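Local coordinates for protein haloacid dehalogenase-like hydrolase (Salmonella enterica subsp. enterica serovar Typhi, PDB 4EZE) that probably hydrolyses O-phosphoserine to serine and phosphate with magnesium as cofactor, in the last step of serine biosynthesis, at residues T118-L132 with V170-L184. Numbering follows the deposited sequence.
Sequences TFIAEEGVDEIAREL and VLNAVCDRMTLSPGL
Ser181 OG donates to Thr118 O at 2.6 Å, from above the carbonyl plane. The contact lies where the two linkers of the cap of this HAD hydrolase run side by side; the first follows strand 110-113 and the predicted nucleophile Asp114. The bond joins the C-terminal end of helix 115-119 to the returning linker, and the Thr118 side chain sits close to the bound sodium ion and Asp114. A single backbone bridge pairs Ile120 with Leu180: Phe119 O receives Ser181 N, and Ala121 N donates to Thr179 O at 2.9 Å. Thr179 N binds Glu122 OE1 on its syn side at 2.9 Å, nearly straight at 164°; OE2 adds a weak bond. Leu184 CD1 covers one face of the Phe119 ring near its rim. Farther along, helices 124-131 and 170-176 cross at 120°, with Ile128 CD1 pressed to 3.4 Å from Leu171 CD2. At the outer side, Arg177 NH2 meets Glu127 OE1 on its anti side, near the guanidinium plane; NH1 reaches Glu131 OE1 from above the carboxylate plane, and Arg130 NH1 takes Glu127 OE2. Met178, bent at chi2 (-44°), runs past Glu127 the opposite way and brings its CE methyl within 3.3 Å of Gly124 CA.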
loop_
_atom_site.group_PDB
_atom_site.type_symbol
_atom_site.label_atom_id
_atom_site.label_comp_id
_atom_site.label_asym_id
_atom_site.label_seq_id
_atom_site.Cartn_x
_atom_site.Cartn_y
_atom_site.Cartn_z
ATOM N N THR A 118 -2.981 -2.921 -4.626
ATOM C CA THR A 118 -2.755 -1.842 -3.687
ATOM C C THR A 118 -3.433 -0.567 -4.183
ATOM O O THR A 118 -4.538 -0.233 -3.741
ATOM C CB THR A 118 -1.259 -1.629 -3.408
ATOM O OG1 THR A 118 -0.718 -2.824 -2.839
ATOM C CG2 THR A 118 -1.068 -0.481 -2.402
ATOM N N PHE A 119 -2.799 0.135 -5.116
ATOM C CA PHE A 119 -3.414 1.332 -5.688
ATOM C C PHE A 119 -4.692 0.972 -6.446
ATOM O O PHE A 119 -5.674 1.701 -6.397
ATOM C CB PHE A 119 -2.436 2.024 -6.607
ATOM C CG PHE A 119 -2.813 3.431 -6.944
ATOM C CD1 PHE A 119 -2.405 4.492 -6.127
ATOM C CD2 PHE A 119 -3.541 3.711 -8.100
ATOM C CE1 PHE A 119 -2.745 5.805 -6.448
ATOM C CE2 PHE A 119 -3.879 5.020 -8.432
ATOM C CZ PHE A 119 -3.486 6.070 -7.605
ATOM N N ILE A 120 -4.687 -0.171 -7.127
ATOM C CA ILE A 120 -5.887 -0.655 -7.814
ATOM C C ILE A 120 -6.265 -1.970 -7.186
ATOM O O ILE A 120 -5.400 -2.630 -6.628
ATOM C CB ILE A 120 -5.664 -0.822 -9.337
ATOM C CG1 ILE A 120 -4.493 -1.767 -9.625
ATOM C CG2 ILE A 120 -5.389 0.527 -9.993
ATOM C CD1 ILE A 120 -4.374 -2.129 -11.097
ATOM N N ALA A 121 -7.544 -2.343 -7.218
ATOM C CA ALA A 121 -7.934 -3.609 -6.592
ATOM C C ALA A 121 -7.429 -4.813 -7.384
ATOM O O ALA A 121 -7.208 -5.901 -6.825
ATOM C CB ALA A 121 -9.442 -3.683 -6.399
ATOM N N GLU A 122 -7.201 -4.625 -8.678
ATOM C CA GLU A 122 -6.949 -5.789 -9.538
ATOM C C GLU A 122 -5.480 -6.143 -9.759
ATOM O O GLU A 122 -4.565 -5.439 -9.321
ATOM C CB GLU A 122 -7.661 -5.619 -10.891
ATOM C CG GLU A 122 -9.173 -5.371 -10.794
ATOM C CD GLU A 122 -9.520 -3.906 -10.668
ATOM O OE1 GLU A 122 -8.583 -3.086 -10.561
ATOM O OE2 GLU A 122 -10.729 -3.578 -10.673
ATOM N N GLU A 123 -5.274 -7.260 -10.444
ATOM C CA GLU A 123 -3.961 -7.665 -10.880
ATOM C C GLU A 123 -3.851 -7.493 -12.403
ATOM O O GLU A 123 -4.327 -8.321 -13.163
ATOM C CB GLU A 123 -3.705 -9.124 -10.535
ATOM C CG GLU A 123 -3.624 -9.453 -9.056
ATOM C CD GLU A 123 -2.257 -9.177 -8.461
ATOM O OE1 GLU A 123 -1.272 -9.780 -8.933
ATOM O OE2 GLU A 123 -2.177 -8.372 -7.503
ATOM N N GLY A 124 -3.193 -6.424 -12.828
ATOM C CA GLY A 124 -3.117 -6.038 -14.238
ATOM C C GLY A 124 -2.856 -7.165 -15.222
ATOM O O GLY A 124 -3.618 -7.361 -16.160
ATOM N N VAL A 125 -1.771 -7.899 -15.026
ATOM C CA VAL A 125 -1.448 -8.988 -15.934
ATOM C C VAL A 125 -2.453 -10.144 -15.922
ATOM O O VAL A 125 -2.704 -10.753 -16.964
ATOM C CB VAL A 125 -0.026 -9.525 -15.699
ATOM C CG1 VAL A 125 0.180 -10.830 -16.460
ATOM C CG2 VAL A 125 0.996 -8.490 -16.138
ATOM N N ASP A 126 -3.013 -10.459 -14.755
ATOM C CA ASP A 126 -4.092 -11.448 -14.676
ATOM C C ASP A 126 -5.301 -10.998 -15.464
ATOM O O ASP A 126 -5.954 -11.804 -16.124
ATOM C CB ASP A 126 -4.540 -11.673 -13.240
ATOM C CG ASP A 126 -3.546 -12.466 -12.450
ATOM O OD1 ASP A 126 -2.514 -12.866 -13.029
ATOM O OD2 ASP A 126 -3.800 -12.682 -11.245
ATOM N N GLU A 127 -5.612 -9.712 -15.374
ATOM C CA GLU A 127 -6.768 -9.178 -16.062
ATOM C C GLU A 127 -6.568 -9.229 -17.559
ATOM O O GLU A 127 -7.511 -9.427 -18.303
ATOM C CB GLU A 127 -7.035 -7.747 -15.632
ATOM C CG GLU A 127 -7.608 -7.664 -14.234
ATOM C CD GLU A 127 -8.966 -8.326 -14.136
ATOM O OE1 GLU A 127 -9.865 -7.970 -14.930
ATOM O OE2 GLU A 127 -9.134 -9.198 -13.266
ATOM N N ILE A 128 -5.339 -9.030 -18.010
ATOM C CA ILE A 128 -5.094 -9.086 -19.432
ATOM C C ILE A 128 -5.272 -10.523 -19.894
ATOM O O ILE A 128 -5.914 -10.783 -20.903
ATOM C CB ILE A 128 -3.693 -8.610 -19.752
ATOM C CG1 ILE A 128 -3.563 -7.136 -19.379
ATOM C CG2 ILE A 128 -3.386 -8.841 -21.224
ATOM C CD1 ILE A 128 -2.135 -6.649 -19.461
ATOM N N ALA A 129 -4.721 -11.449 -19.115
ATOM C CA ALA A 129 -4.863 -12.867 -19.339
ATOM C C ALA A 129 -6.309 -13.304 -19.461
ATOM O O ALA A 129 -6.658 -14.053 -20.383
ATOM C CB ALA A 129 -4.189 -13.644 -18.222
ATOM N N ARG A 130 -7.153 -12.866 -18.534
ATOM C CA ARG A 130 -8.531 -13.314 -18.582
ATOM C C ARG A 130 -9.221 -12.745 -19.814
ATOM O O ARG A 130 -10.010 -13.423 -20.457
ATOM C CB ARG A 130 -9.313 -13.015 -17.299
ATOM C CG ARG A 130 -10.260 -14.161 -16.937
ATOM C CD ARG A 130 -11.161 -13.871 -15.746
ATOM N NE ARG A 130 -11.860 -12.608 -15.927
ATOM C CZ ARG A 130 -11.612 -11.523 -15.207
ATOM N NH1 ARG A 130 -10.698 -11.580 -14.247
ATOM N NH2 ARG A 130 -12.281 -10.394 -15.435
ATOM N N GLU A 131 -8.898 -11.506 -20.159
ATOM C CA GLU A 131 -9.429 -10.904 -21.370
ATOM C C GLU A 131 -9.055 -11.730 -22.616
ATOM O O GLU A 131 -9.781 -11.736 -23.600
ATOM C CB GLU A 131 -8.895 -9.485 -21.518
ATOM C CG GLU A 131 -9.398 -8.749 -22.738
ATOM C CD GLU A 131 -10.763 -8.145 -22.503
ATOM O OE1 GLU A 131 -11.349 -8.413 -21.429
ATOM O OE2 GLU A 131 -11.243 -7.404 -23.384
ATOM N N LEU A 132 -7.929 -12.435 -22.554
ATOM C CA LEU A 132 -7.392 -13.130 -23.710
ATOM C C LEU A 132 -7.663 -14.625 -23.689
ATOM O O LEU A 132 -7.239 -15.355 -24.589
ATOM C CB LEU A 132 -5.883 -12.877 -23.821
ATOM C CG LEU A 132 -5.580 -11.401 -24.079
ATOM C CD1 LEU A 132 -4.123 -11.157 -24.443
ATOM C CD2 LEU A 132 -6.502 -10.871 -25.158
ATOM N N VAL A 170 -6.371 -3.290 -26.519
ATOM C CA VAL A 170 -6.868 -4.247 -25.551
ATOM C C VAL A 170 -6.332 -3.862 -24.158
ATOM O O VAL A 170 -7.083 -3.778 -23.175
ATOM C CB VAL A 170 -6.419 -5.669 -25.931
ATOM C CG1 VAL A 170 -6.694 -6.657 -24.803
ATOM C CG2 VAL A 170 -7.117 -6.095 -27.212
ATOM N N LEU A 171 -5.028 -3.606 -24.106
ATOM C CA LEU A 171 -4.342 -3.166 -22.902
ATOM C C LEU A 171 -4.961 -1.895 -22.326
ATOM O O LEU A 171 -5.221 -1.801 -21.119
ATOM C CB LEU A 171 -2.884 -2.898 -23.229
ATOM C CG LEU A 171 -2.036 -4.099 -23.616
ATOM C CD1 LEU A 171 -0.695 -3.600 -24.134
ATOM C CD2 LEU A 171 -1.827 -5.025 -22.425
ATOM N N ASN A 172 -5.185 -0.909 -23.180
ATOM C CA ASN A 172 -5.768 0.335 -22.725
ATOM C C ASN A 172 -7.158 0.083 -22.172
ATOM O O ASN A 172 -7.544 0.652 -21.159
ATOM C CB ASN A 172 -5.825 1.351 -23.859
ATOM C CG ASN A 172 -4.499 2.037 -24.095
ATOM O OD1 ASN A 172 -3.720 2.241 -23.172
ATOM N ND2 ASN A 172 -4.244 2.411 -25.337
ATOM N N ALA A 173 -7.908 -0.776 -22.848
ATOM C CA ALA A 173 -9.244 -1.121 -22.406
ATOM C C ALA A 173 -9.202 -1.820 -21.064
ATOM O O ALA A 173 -10.024 -1.558 -20.201
ATOM C CB ALA A 173 -9.924 -1.993 -23.427
ATOM N N VAL A 174 -8.246 -2.720 -20.895
ATOM C CA VAL A 174 -8.101 -3.433 -19.639
ATOM C C VAL A 174 -7.750 -2.462 -18.529
ATOM O O VAL A 174 -8.266 -2.547 -17.425
ATOM C CB VAL A 174 -7.030 -4.515 -19.732
ATOM C CG1 VAL A 174 -6.804 -5.147 -18.383
ATOM C CG2 VAL A 174 -7.435 -5.560 -20.737
ATOM N N CYS A 175 -6.870 -1.526 -18.843
ATOM C CA CYS A 175 -6.456 -0.514 -17.892
ATOM C C CYS A 175 -7.635 0.356 -17.497
ATOM O O CYS A 175 -7.784 0.729 -16.346
ATOM C CB CYS A 175 -5.355 0.351 -18.487
ATOM S SG CYS A 175 -4.677 1.530 -17.339
ATOM N N ASP A 176 -8.476 0.666 -18.470
ATOM C CA ASP A 176 -9.632 1.521 -18.256
ATOM C C ASP A 176 -10.631 0.941 -17.266
ATOM O O ASP A 176 -11.266 1.675 -16.528
ATOM C CB ASP A 176 -10.303 1.873 -19.579
ATOM C CG ASP A 176 -9.568 2.961 -20.328
ATOM O OD1 ASP A 176 -8.497 3.386 -19.858
ATOM O OD2 ASP A 176 -10.060 3.395 -21.386
ATOM N N ARG A 177 -10.804 -0.370 -17.277
ATOM C CA ARG A 177 -11.757 -0.998 -16.368
ATOM C C ARG A 177 -11.196 -1.346 -14.975
ATOM O O ARG A 177 -11.897 -1.907 -14.141
ATOM C CB ARG A 177 -12.445 -2.195 -17.022
ATOM C CG ARG A 177 -11.564 -3.377 -17.287
ATOM C CD ARG A 177 -12.413 -4.568 -17.648
ATOM N NE ARG A 177 -11.710 -5.821 -17.421
ATOM C CZ ARG A 177 -11.152 -6.540 -18.384
ATOM N NH1 ARG A 177 -11.230 -6.131 -19.640
ATOM N NH2 ARG A 177 -10.526 -7.668 -18.089
ATOM N N MET A 178 -9.929 -1.026 -14.739
ATOM C CA MET A 178 -9.315 -1.229 -13.433
ATOM C C MET A 178 -9.944 -0.272 -12.431
ATOM O O MET A 178 -10.331 0.829 -12.798
ATOM C CB MET A 178 -7.811 -0.982 -13.503
ATOM C CG MET A 178 -7.046 -2.002 -14.313
ATOM S SD MET A 178 -7.560 -3.686 -13.959
ATOM C CE MET A 178 -6.101 -4.577 -14.448
ATOM N N THR A 179 -10.052 -0.677 -11.169
ATOM C CA THR A 179 -10.692 0.192 -10.188
ATOM C C THR A 179 -9.738 0.662 -9.107
ATOM O O THR A 179 -9.011 -0.134 -8.500
ATOM C CB THR A 179 -11.911 -0.487 -9.537
ATOM O OG1 THR A 179 -11.577 -1.839 -9.221
ATOM C CG2 THR A 179 -13.093 -0.488 -10.509
ATOM N N LEU A 180 -9.734 1.973 -8.904
ATOM C CA LEU A 180 -9.050 2.602 -7.788
ATOM C C LEU A 180 -9.450 1.914 -6.498
ATOM O O LEU A 180 -10.628 1.607 -6.317
ATOM C CB LEU A 180 -9.514 4.036 -7.696
ATOM C CG LEU A 180 -8.401 4.883 -7.141
ATOM C CD1 LEU A 180 -7.150 4.322 -7.771
ATOM C CD2 LEU A 180 -8.585 6.346 -7.496
ATOM N N SER A 181 -8.483 1.660 -5.615
ATOM C CA SER A 181 -8.779 1.107 -4.290
ATOM C C SER A 181 -9.462 2.202 -3.500
ATOM O O SER A 181 -9.123 3.377 -3.663
ATOM C CB SER A 181 -7.509 0.678 -3.554
ATOM O OG SER A 181 -7.059 -0.598 -3.989
ATOM N N PRO A 182 -10.422 1.817 -2.645
ATOM C CA PRO A 182 -11.256 2.721 -1.853
ATOM C C PRO A 182 -10.460 3.745 -1.034
ATOM O O PRO A 182 -9.472 3.393 -0.394
ATOM C CB PRO A 182 -12.033 1.780 -0.907
ATOM C CG PRO A 182 -11.493 0.394 -1.123
ATOM C CD PRO A 182 -10.746 0.386 -2.420
ATOM N N GLY A 183 -10.895 5.004 -1.083
ATOM C CA GLY A 183 -10.405 6.054 -0.184
ATOM C C GLY A 183 -9.343 6.941 -0.825
ATOM O O GLY A 183 -8.958 7.988 -0.270
ATOM N N LEU A 184 -8.854 6.516 -1.985
ATOM C CA LEU A 184 -7.744 7.212 -2.646
ATOM C C LEU A 184 -8.209 8.528 -3.263
ATOM O O LEU A 184 -7.495 9.528 -3.196
ATOM C CB LEU A 184 -7.073 6.300 -3.674
ATOM C CG LEU A 184 -6.210 5.236 -2.997
ATOM C CD1 LEU A 184 -5.870 4.078 -3.931
ATOM C CD2 LEU A 184 -4.932 5.879 -2.504
#